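Local coordinates for protein nucleoside permease NupG (Escherichia coli K-12, PDB 7DLA) that carries purine and pyrimidine nucleosides across the inner membrane as a proton-driven symporter of the major facilitator superfamily, at residues M284-F298 with L311-F325. The protein carries 1 engineered substitution. Sequence-based numbering, arbitrary orientation.
Engineered in segment 311-325: Ala323 (natural residue Asp).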
loop_
_atom_site.group_PDB
_atom_site.type_symbol
_atom_site.label_atom_id
_atom_site.label_comp_id
_atom_site.label_asym_id
_atom_site.label_seq_id
_atom_site.Cartn_x
_atom_site.Cartn_y
_atom_site.Cartn_z
ATOM N N MET A 284 -4.915 7.237 -16.969
ATOM C CA MET A 284 -3.711 6.435 -16.745
ATOM C C MET A 284 -2.440 7.185 -17.158
ATOM O O MET A 284 -1.386 7.063 -16.509
ATOM C CB MET A 284 -3.828 5.105 -17.496
ATOM C CG MET A 284 -4.232 3.898 -16.624
ATOM S SD MET A 284 -4.183 2.305 -17.511
ATOM C CE MET A 284 -5.161 2.739 -18.957
ATOM N N MET A 285 -2.519 7.978 -18.224
ATOM C CA MET A 285 -1.369 8.779 -18.615
ATOM C C MET A 285 -1.070 9.851 -17.581
ATOM O O MET A 285 0.100 10.155 -17.328
ATOM C CB MET A 285 -1.607 9.426 -19.973
ATOM C CG MET A 285 -0.370 10.063 -20.628
ATOM S SD MET A 285 0.848 8.864 -21.258
ATOM C CE MET A 285 2.375 9.784 -21.094
ATOM N N ILE A 286 -2.109 10.461 -16.997
ATOM C CA ILE A 286 -1.880 11.475 -15.965
ATOM C C ILE A 286 -1.156 10.840 -14.785
ATOM O O ILE A 286 -0.287 11.451 -14.148
ATOM C CB ILE A 286 -3.203 12.123 -15.514
ATOM C CG1 ILE A 286 -3.994 12.667 -16.690
ATOM C CG2 ILE A 286 -2.906 13.351 -14.725
ATOM C CD1 ILE A 286 -5.398 13.113 -16.334
ATOM N N SER A 287 -1.490 9.590 -14.492
ATOM C CA SER A 287 -0.775 8.887 -13.435
ATOM C C SER A 287 0.698 8.718 -13.791
ATOM O O SER A 287 1.595 9.040 -12.998
ATOM C CB SER A 287 -1.433 7.534 -13.177
ATOM O OG SER A 287 -0.473 6.573 -12.790
ATOM N N ILE A 288 0.967 8.200 -14.980
ATOM C CA ILE A 288 2.347 7.904 -15.343
ATOM C C ILE A 288 3.195 9.174 -15.398
ATOM O O ILE A 288 4.365 9.175 -15.012
ATOM C CB ILE A 288 2.372 7.144 -16.673
ATOM C CG1 ILE A 288 2.212 5.658 -16.418
ATOM C CG2 ILE A 288 3.649 7.405 -17.400
ATOM C CD1 ILE A 288 1.889 4.921 -17.657
ATOM N N VAL A 289 2.631 10.268 -15.891
ATOM C CA VAL A 289 3.384 11.517 -15.918
ATOM C C VAL A 289 3.578 12.047 -14.501
ATOM O O VAL A 289 4.657 12.559 -14.146
ATOM C CB VAL A 289 2.673 12.532 -16.837
ATOM C CG1 VAL A 289 3.181 13.961 -16.616
ATOM C CG2 VAL A 289 2.869 12.117 -18.268
ATOM N N ALA A 290 2.550 11.910 -13.658
ATOM C CA ALA A 290 2.656 12.399 -12.289
ATOM C C ALA A 290 3.789 11.708 -11.529
ATOM O O ALA A 290 4.452 12.338 -10.703
ATOM C CB ALA A 290 1.315 12.220 -11.573
ATOM N N TRP A 291 4.021 10.414 -11.787
ATOM C CA TRP A 291 5.139 9.745 -11.115
ATOM C C TRP A 291 6.475 10.392 -11.464
ATOM O O TRP A 291 7.362 10.524 -10.601
ATOM C CB TRP A 291 5.176 8.254 -11.443
ATOM C CG TRP A 291 4.232 7.443 -10.624
ATOM C CD1 TRP A 291 3.100 6.805 -11.043
ATOM C CD2 TRP A 291 4.312 7.229 -9.203
ATOM N NE1 TRP A 291 2.489 6.173 -9.970
ATOM C CE2 TRP A 291 3.213 6.426 -8.835
ATOM C CE3 TRP A 291 5.215 7.633 -8.207
ATOM C CZ2 TRP A 291 2.990 6.022 -7.516
ATOM C CZ3 TRP A 291 4.991 7.228 -6.887
ATOM C CH2 TRP A 291 3.889 6.432 -6.556
ATOM N N ILE A 292 6.651 10.774 -12.730
ATOM C CA ILE A 292 7.849 11.512 -13.126
ATOM C C ILE A 292 8.007 12.723 -12.232
ATOM O O ILE A 292 9.039 12.901 -11.567
ATOM C CB ILE A 292 7.765 11.953 -14.597
ATOM C CG1 ILE A 292 7.574 10.759 -15.525
ATOM C CG2 ILE A 292 9.014 12.770 -14.972
ATOM C CD1 ILE A 292 7.384 11.165 -16.962
ATOM N N LEU A 293 6.973 13.579 -12.238
ATOM C CA LEU A 293 7.017 14.808 -11.446
ATOM C C LEU A 293 7.322 14.532 -9.976
ATOM O O LEU A 293 8.105 15.254 -9.342
ATOM C CB LEU A 293 5.700 15.540 -11.554
ATOM C CG LEU A 293 5.477 16.533 -12.660
ATOM C CD1 LEU A 293 3.990 16.538 -12.901
ATOM C CD2 LEU A 293 5.919 17.891 -12.174
ATOM N N ARG A 294 6.705 13.494 -9.421
ATOM C CA ARG A 294 6.908 13.138 -8.025
ATOM C C ARG A 294 8.390 12.891 -7.755
ATOM O O ARG A 294 9.020 13.600 -6.952
ATOM C CB ARG A 294 6.055 11.901 -7.714
ATOM C CG ARG A 294 5.628 11.620 -6.271
ATOM C CD ARG A 294 6.777 11.244 -5.350
ATOM N NE ARG A 294 6.305 10.718 -4.064
ATOM C CZ ARG A 294 5.807 11.416 -3.049
ATOM N NH1 ARG A 294 5.693 12.740 -3.120
ATOM N NH2 ARG A 294 5.418 10.764 -1.958
ATOM N N PHE A 295 8.974 11.913 -8.464
ATOM C CA PHE A 295 10.382 11.580 -8.236
ATOM C C PHE A 295 11.306 12.753 -8.581
ATOM O O PHE A 295 12.322 12.964 -7.910
ATOM C CB PHE A 295 10.773 10.353 -9.050
ATOM C CG PHE A 295 10.056 9.087 -8.649
ATOM C CD1 PHE A 295 10.151 8.584 -7.366
ATOM C CD2 PHE A 295 9.320 8.366 -9.593
ATOM C CE1 PHE A 295 9.507 7.404 -7.009
ATOM C CE2 PHE A 295 8.674 7.189 -9.245
ATOM C CZ PHE A 295 8.768 6.713 -7.942
ATOM N N ALA A 296 10.972 13.530 -9.618
ATOM C CA ALA A 296 11.766 14.708 -9.958
ATOM C C ALA A 296 11.773 15.728 -8.824
ATOM O O ALA A 296 12.814 16.324 -8.522
ATOM C CB ALA A 296 11.229 15.345 -11.233
ATOM N N LEU A 297 10.620 15.940 -8.183
ATOM C CA LEU A 297 10.540 16.917 -7.103
ATOM C C LEU A 297 11.250 16.435 -5.823
ATOM O O LEU A 297 11.793 17.252 -5.058
ATOM C CB LEU A 297 9.070 17.255 -6.851
ATOM C CG LEU A 297 8.408 18.173 -7.872
ATOM C CD1 LEU A 297 6.973 18.328 -7.549
ATOM C CD2 LEU A 297 9.042 19.544 -7.887
ATOM N N PHE A 298 11.237 15.120 -5.576
ATOM C CA PHE A 298 12.055 14.523 -4.518
ATOM C C PHE A 298 13.543 14.716 -4.773
ATOM O O PHE A 298 14.313 14.948 -3.834
ATOM C CB PHE A 298 11.724 13.038 -4.422
ATOM C CG PHE A 298 10.821 12.686 -3.295
ATOM C CD1 PHE A 298 9.715 13.459 -3.008
ATOM C CD2 PHE A 298 10.987 11.475 -2.628
ATOM C CE1 PHE A 298 8.865 13.096 -1.991
ATOM C CE2 PHE A 298 10.130 11.093 -1.631
ATOM C CZ PHE A 298 9.070 11.902 -1.308
ATOM N N LEU A 311 9.223 19.805 -2.272
ATOM C CA LEU A 311 8.887 18.569 -1.572
ATOM C C LEU A 311 7.381 18.439 -1.342
ATOM O O LEU A 311 6.802 17.363 -1.544
ATOM C CB LEU A 311 9.644 18.533 -0.250
ATOM C CG LEU A 311 11.101 18.114 -0.308
ATOM C CD1 LEU A 311 11.591 17.961 1.112
ATOM C CD2 LEU A 311 11.262 16.816 -1.035
ATOM N N VAL A 312 6.731 19.534 -0.936
ATOM C CA VAL A 312 5.288 19.523 -0.686
ATOM C C VAL A 312 4.516 19.323 -1.988
ATOM O O VAL A 312 3.515 18.588 -2.036
ATOM C CB VAL A 312 4.877 20.827 0.027
ATOM C CG1 VAL A 312 3.391 21.116 -0.159
ATOM C CG2 VAL A 312 5.244 20.752 1.491
ATOM N N LEU A 313 4.955 20.013 -3.050
ATOM C CA LEU A 313 4.460 19.771 -4.399
ATOM C C LEU A 313 4.488 18.300 -4.749
ATOM O O LEU A 313 3.506 17.757 -5.268
ATOM C CB LEU A 313 5.284 20.577 -5.389
ATOM C CG LEU A 313 4.702 21.882 -5.911
ATOM C CD1 LEU A 313 4.227 22.795 -4.824
ATOM C CD2 LEU A 313 5.844 22.539 -6.637
ATOM N N SER A 314 5.610 17.642 -4.481
ATOM C CA SER A 314 5.686 16.211 -4.726
ATOM C C SER A 314 4.608 15.458 -3.966
ATOM O O SER A 314 3.919 14.607 -4.536
ATOM C CB SER A 314 7.055 15.662 -4.345
ATOM O OG SER A 314 7.079 14.259 -4.561
ATOM N N MET A 315 4.495 15.703 -2.659
ATOM C CA MET A 315 3.390 15.096 -1.907
ATOM C C MET A 315 2.049 15.178 -2.620
ATOM O O MET A 315 1.381 14.158 -2.820
ATOM C CB MET A 315 3.275 15.721 -0.522
ATOM C CG MET A 315 4.263 15.250 0.447
ATOM S SD MET A 315 5.990 15.231 0.039
ATOM C CE MET A 315 6.282 13.492 0.326
ATOM N N ILE A 316 1.644 16.395 -2.991
ATOM C CA ILE A 316 0.367 16.587 -3.685
ATOM C C ILE A 316 0.308 15.711 -4.938
ATOM O O ILE A 316 -0.675 14.999 -5.185
ATOM C CB ILE A 316 0.177 18.066 -4.057
ATOM C CG1 ILE A 316 0.128 18.961 -2.810
ATOM C CG2 ILE A 316 -1.095 18.207 -4.912
ATOM C CD1 ILE A 316 -0.956 18.602 -1.905
ATOM N N VAL A 317 1.371 15.756 -5.749
ATOM C CA VAL A 317 1.393 14.982 -6.987
ATOM C C VAL A 317 1.255 13.497 -6.712
ATOM O O VAL A 317 0.720 12.740 -7.545
ATOM C CB VAL A 317 2.660 15.286 -7.811
ATOM C CG1 VAL A 317 2.459 14.833 -9.221
ATOM C CG2 VAL A 317 2.876 16.759 -7.893
ATOM N N TYR A 318 1.710 13.060 -5.548
ATOM C CA TYR A 318 1.677 11.637 -5.234
ATOM C C TYR A 318 0.258 11.080 -5.284
ATOM O O TYR A 318 0.056 9.914 -5.634
ATOM C CB TYR A 318 2.276 11.394 -3.844
ATOM C CG TYR A 318 2.041 10.004 -3.323
ATOM C CD1 TYR A 318 2.854 8.950 -3.706
ATOM C CD2 TYR A 318 0.977 9.734 -2.498
ATOM C CE1 TYR A 318 2.629 7.673 -3.229
ATOM C CE2 TYR A 318 0.739 8.471 -2.029
ATOM C CZ TYR A 318 1.560 7.446 -2.389
ATOM O OH TYR A 318 1.289 6.194 -1.889
ATOM N N GLY A 319 -0.731 11.885 -4.911
ATOM C CA GLY A 319 -2.057 11.330 -4.718
ATOM C C GLY A 319 -2.698 10.939 -6.030
ATOM O O GLY A 319 -3.194 9.819 -6.194
ATOM N N CYS A 320 -2.720 11.869 -6.974
ATOM C CA CYS A 320 -3.055 11.519 -8.342
ATOM C C CYS A 320 -2.208 10.343 -8.823
ATOM O O CYS A 320 -2.740 9.298 -9.201
ATOM C CB CYS A 320 -2.873 12.751 -9.221
ATOM S SG CYS A 320 -2.541 12.366 -10.885
ATOM N N ALA A 321 -0.874 10.477 -8.760
ATOM C CA ALA A 321 0.007 9.417 -9.254
ATOM C C ALA A 321 -0.398 8.024 -8.764
ATOM O O ALA A 321 -0.422 7.071 -9.546
ATOM C CB ALA A 321 1.449 9.711 -8.850
ATOM N N PHE A 322 -0.735 7.888 -7.478
ATOM C CA PHE A 322 -1.014 6.583 -6.870
ATOM C C PHE A 322 -2.456 6.124 -7.089
ATOM O O PHE A 322 -2.693 4.932 -7.324
ATOM C CB PHE A 322 -0.657 6.614 -5.363
ATOM C CG PHE A 322 -0.751 5.261 -4.667
ATOM C CD1 PHE A 322 -1.977 4.663 -4.393
ATOM C CD2 PHE A 322 0.394 4.540 -4.387
ATOM C CE1 PHE A 322 -2.055 3.399 -3.783
ATOM C CE2 PHE A 322 0.319 3.280 -3.788
ATOM C CZ PHE A 322 -0.907 2.710 -3.488
ATOM N N ALA A 323 -3.427 7.031 -7.033
ATOM C CA ALA A 323 -4.813 6.606 -7.165
ATOM C C ALA A 323 -5.189 6.358 -8.628
ATOM O O ALA A 323 -5.847 5.347 -8.951
ATOM C CB ALA A 323 -5.730 7.657 -6.538
ATOM N N PHE A 324 -4.772 7.266 -9.512
ATOM C CA PHE A 324 -5.307 7.279 -10.860
ATOM C C PHE A 324 -4.994 5.980 -11.583
ATOM O O PHE A 324 -5.882 5.367 -12.186
ATOM C CB PHE A 324 -4.777 8.480 -11.642
ATOM C CG PHE A 324 -5.436 9.766 -11.275
ATOM C CD1 PHE A 324 -5.955 9.953 -10.002
ATOM C CD2 PHE A 324 -5.633 10.756 -12.224
ATOM C CE1 PHE A 324 -6.618 11.124 -9.657
ATOM C CE2 PHE A 324 -6.292 11.935 -11.889
ATOM C CZ PHE A 324 -6.779 12.116 -10.596
ATOM N N PHE A 325 -3.742 5.528 -11.536
ATOM C CA PHE A 325 -3.422 4.354 -12.336
ATOM C C PHE A 325 -4.241 3.157 -11.886
ATOM O O PHE A 325 -4.726 2.386 -12.711
ATOM C CB PHE A 325 -1.936 3.995 -12.283
ATOM C CG PHE A 325 -1.560 2.887 -13.261
ATOM C CD1 PHE A 325 -1.430 3.154 -14.628
ATOM C CD2 PHE A 325 -1.440 1.568 -12.838
ATOM C CE1 PHE A 325 -1.120 2.138 -15.531
ATOM C CE2 PHE A 325 -1.128 0.552 -13.745
ATOM C CZ PHE A 325 -0.968 0.839 -15.086
#
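Arg294 reaches across to Ser314 and grips its hydroxyl. NH1 of Arg294 gives a hydrogen bond to Ser314 OG, with an N-H...O angle of 144° and the oxygen tilted from the guanidinium plane. Ser314 OG in turn donates to Arg294 O (3.1 Å), from above the carbonyl plane. That carbonyl also accepts the helical N-H of Phe298. The arginine chain leaves with CG anti to the backbone N (chi1 -156°), then bends at chi2, which turns the guanidinium edge to Ser314 and the Met315 backbone. Tyr318 CB covers one face of the group and Phe298 CE1 the opposite face.

Nearby, Ala321 CB sits over the five-membered ring of Trp291, 3.7 Å from its centroid, a CH-pi contact. Ala290 CB meets the same methyl and also Val317 CG1. Ser287 OG adds a weak hydrogen bond to Ala321 O (3.3 Å). Leu297 CD1 packs on Leu313 CB. Met284 lies obliquely against Phe325 in a Met-aromatic contact.

Arg294 NH2 also bonds Thr227 and Ser260. Tyr318 is held through its OH by Asn228. With an alanine here, Ser314, Thr227 and Ser260 would probably lose the Arg294 donor, and a gap would be likely between Tyr318 and Phe298.

The contact joins neighbouring transmembrane helices 253-299 and 305-335 of the major facilitator fold. The segment axes come within 7.7 Å, roughly antiparallel at 142°. Ser287, Ala290, Ser314 and Ala321 allow this approach, larger side chains pack around them, and hydroxyls meet the buried arginine's polar end.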